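Protein argonaute (Aquifex aeolicus, PDB 1YVU) uses short single-stranded DNA guides to bind complementary RNA targets and cleaves them with a PIWI domain of RNase H fold. Local coordinates at residues A[320-325]-A[486-491]. Sequence-based numbering, arbitrary orientation.
Sequences DTVLDA and YKLKEI
L323 and K487 face each other as a hydrogen-bonded pair in a short antiparallel sheet, where strand 322-323 of linker L2 lies between strand 329-330 of the same linker and strand 487-488 of the PIWI domain. The pair is bonded both ways: L323 N gives to K487 O at 2.8 Å, and K487 N returns to L323 O at 3.0 Å. On their shared face the leucine, the residue most covered here, brings CD1 to 3.8 Å from CG of K487, while its CG lies near CB of K489. A lysine suits this partly exposed place: its CG touches the leucine, and the extended chain beyond carries NZ to a salt bridge with E527. V322 meets the ring of Y486 in an apolar contact. With CG of Y486 set between backbone N and carbonyl carbon (chi1 51°), the ring lies beside the branched valine, whose CB comes obliquely to within 3.6 Å of CD1. The tyrosine OH hydrogen-bonds OE2 of E475. An alanine in place of Y486 would probably leave V322 with a gap beside it and E475 without this hydroxyl partner. A third backbone bond runs from K489 N to T321 O, 2.9 Å long, with 164° at the hydrogen.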
loop_
_atom_site.group_PDB
_atom_site.type_symbol
_atom_site.label_atom_id
_atom_site.label_comp_id
_atom_site.label_asym_id
_atom_site.label_seq_id
_atom_site.Cartn_x
_atom_site.Cartn_y
_atom_site.Cartn_z
ATOM N N ASP A 320 -10.316 -12.033 -21.097
ATOM C CA ASP A 320 -9.030 -12.681 -20.829
ATOM C C ASP A 320 -8.325 -13.267 -22.039
ATOM O O ASP A 320 -7.211 -13.787 -21.927
ATOM C CB ASP A 320 -9.175 -13.769 -19.756
ATOM C CG ASP A 320 -10.518 -14.493 -19.805
ATOM O OD1 ASP A 320 -11.189 -14.501 -20.871
ATOM O OD2 ASP A 320 -10.908 -15.042 -18.750
ATOM N N THR A 321 -8.966 -13.153 -23.194
ATOM C CA THR A 321 -8.410 -13.692 -24.419
ATOM C C THR A 321 -7.251 -12.871 -24.924
ATOM O O THR A 321 -7.353 -11.650 -25.107
ATOM C CB THR A 321 -9.477 -13.865 -25.521
ATOM O OG1 THR A 321 -10.534 -14.704 -25.019
ATOM C CG2 THR A 321 -8.861 -14.522 -26.765
ATOM N N VAL A 322 -6.137 -13.579 -25.064
ATOM C CA VAL A 322 -4.886 -13.044 -25.561
ATOM C C VAL A 322 -4.507 -13.691 -26.903
ATOM O O VAL A 322 -4.958 -14.791 -27.220
ATOM C CB VAL A 322 -3.755 -13.276 -24.533
ATOM C CG1 VAL A 322 -4.142 -12.710 -23.160
ATOM C CG2 VAL A 322 -3.356 -14.777 -24.452
ATOM N N LEU A 323 -3.663 -13.016 -27.672
ATOM C CA LEU A 323 -3.213 -13.535 -28.958
ATOM C C LEU A 323 -1.764 -13.194 -29.288
ATOM O O LEU A 323 -1.245 -12.194 -28.809
ATOM C CB LEU A 323 -4.155 -13.097 -30.096
ATOM C CG LEU A 323 -4.767 -11.701 -30.305
ATOM C CD1 LEU A 323 -3.739 -10.572 -30.425
ATOM C CD2 LEU A 323 -5.631 -11.765 -31.563
ATOM N N ASP A 324 -1.127 -14.025 -30.111
ATOM C CA ASP A 324 0.261 -13.806 -30.529
ATOM C C ASP A 324 0.376 -13.020 -31.863
ATOM O O ASP A 324 -0.612 -12.420 -32.313
ATOM C CB ASP A 324 1.041 -15.134 -30.548
ATOM C CG ASP A 324 0.691 -16.039 -31.724
ATOM O OD1 ASP A 324 -0.420 -15.970 -32.294
ATOM O OD2 ASP A 324 1.558 -16.845 -32.074
ATOM N N ALA A 325 1.580 -12.985 -32.453
ATOM C CA ALA A 325 1.840 -12.258 -33.704
ATOM C C ALA A 325 1.190 -12.877 -34.913
ATOM O O ALA A 325 0.969 -12.192 -35.915
ATOM C CB ALA A 325 3.303 -12.108 -33.937
ATOM N N TYR A 486 2.327 -12.207 -26.200
ATOM C CA TYR A 486 0.953 -12.031 -26.590
ATOM C C TYR A 486 0.455 -10.677 -26.128
ATOM O O TYR A 486 1.142 -9.983 -25.358
ATOM C CB TYR A 486 0.095 -13.150 -25.953
ATOM C CG TYR A 486 0.278 -13.329 -24.448
ATOM C CD1 TYR A 486 -0.389 -12.503 -23.531
ATOM C CD2 TYR A 486 1.154 -14.276 -23.938
ATOM C CE1 TYR A 486 -0.185 -12.612 -22.148
ATOM C CE2 TYR A 486 1.380 -14.398 -22.537
ATOM C CZ TYR A 486 0.711 -13.557 -21.656
ATOM O OH TYR A 486 0.957 -13.607 -20.303
ATOM N N LYS A 487 -0.760 -10.340 -26.552
ATOM C CA LYS A 487 -1.447 -9.108 -26.154
ATOM C C LYS A 487 -2.906 -9.464 -26.189
ATOM O O LYS A 487 -3.288 -10.406 -26.878
ATOM C CB LYS A 487 -1.154 -7.906 -27.070
ATOM C CG LYS A 487 -1.691 -7.980 -28.496
ATOM C CD LYS A 487 -1.284 -6.759 -29.297
ATOM C CE LYS A 487 -1.904 -6.798 -30.677
ATOM N NZ LYS A 487 -1.709 -5.500 -31.364
ATOM N N LEU A 488 -3.708 -8.715 -25.439
ATOM C CA LEU A 488 -5.148 -8.921 -25.351
ATOM C C LEU A 488 -5.815 -8.680 -26.702
ATOM O O LEU A 488 -5.310 -7.902 -27.518
ATOM C CB LEU A 488 -5.748 -7.999 -24.281
ATOM C CG LEU A 488 -5.363 -8.264 -22.830
ATOM C CD1 LEU A 488 -5.346 -6.977 -22.053
ATOM C CD2 LEU A 488 -6.317 -9.282 -22.199
ATOM N N LYS A 489 -6.886 -9.428 -26.952
ATOM C CA LYS A 489 -7.645 -9.347 -28.188
ATOM C C LYS A 489 -8.669 -8.234 -28.103
ATOM O O LYS A 489 -8.877 -7.513 -29.060
ATOM C CB LYS A 489 -8.355 -10.677 -28.413
ATOM C CG LYS A 489 -9.354 -10.718 -29.559
ATOM C CD LYS A 489 -10.213 -11.929 -29.394
ATOM C CE LYS A 489 -11.246 -12.010 -30.451
ATOM N NZ LYS A 489 -11.181 -13.368 -31.079
ATOM N N GLU A 490 -9.334 -8.136 -26.961
ATOM C CA GLU A 490 -10.357 -7.132 -26.765
ATOM C C GLU A 490 -10.337 -6.758 -25.293
ATOM O O GLU A 490 -10.008 -7.612 -24.471
ATOM C CB GLU A 490 -11.720 -7.760 -27.133
ATOM C CG GLU A 490 -12.921 -6.798 -27.233
ATOM C CD GLU A 490 -12.739 -5.679 -28.281
ATOM O OE1 GLU A 490 -12.436 -5.996 -29.461
ATOM O OE2 GLU A 490 -12.887 -4.484 -27.923
ATOM N N ILE A 491 -10.470 -5.467 -24.977
ATOM C CA ILE A 491 -10.593 -5.025 -23.582
ATOM C C ILE A 491 -11.968 -4.410 -23.633
ATOM O O ILE A 491 -12.248 -3.615 -24.542
ATOM C CB ILE A 491 -9.600 -3.926 -23.158
ATOM C CG1 ILE A 491 -8.229 -4.533 -22.891
ATOM C CG2 ILE A 491 -10.069 -3.223 -21.867
ATOM C CD1 ILE A 491 -7.132 -3.510 -22.609
#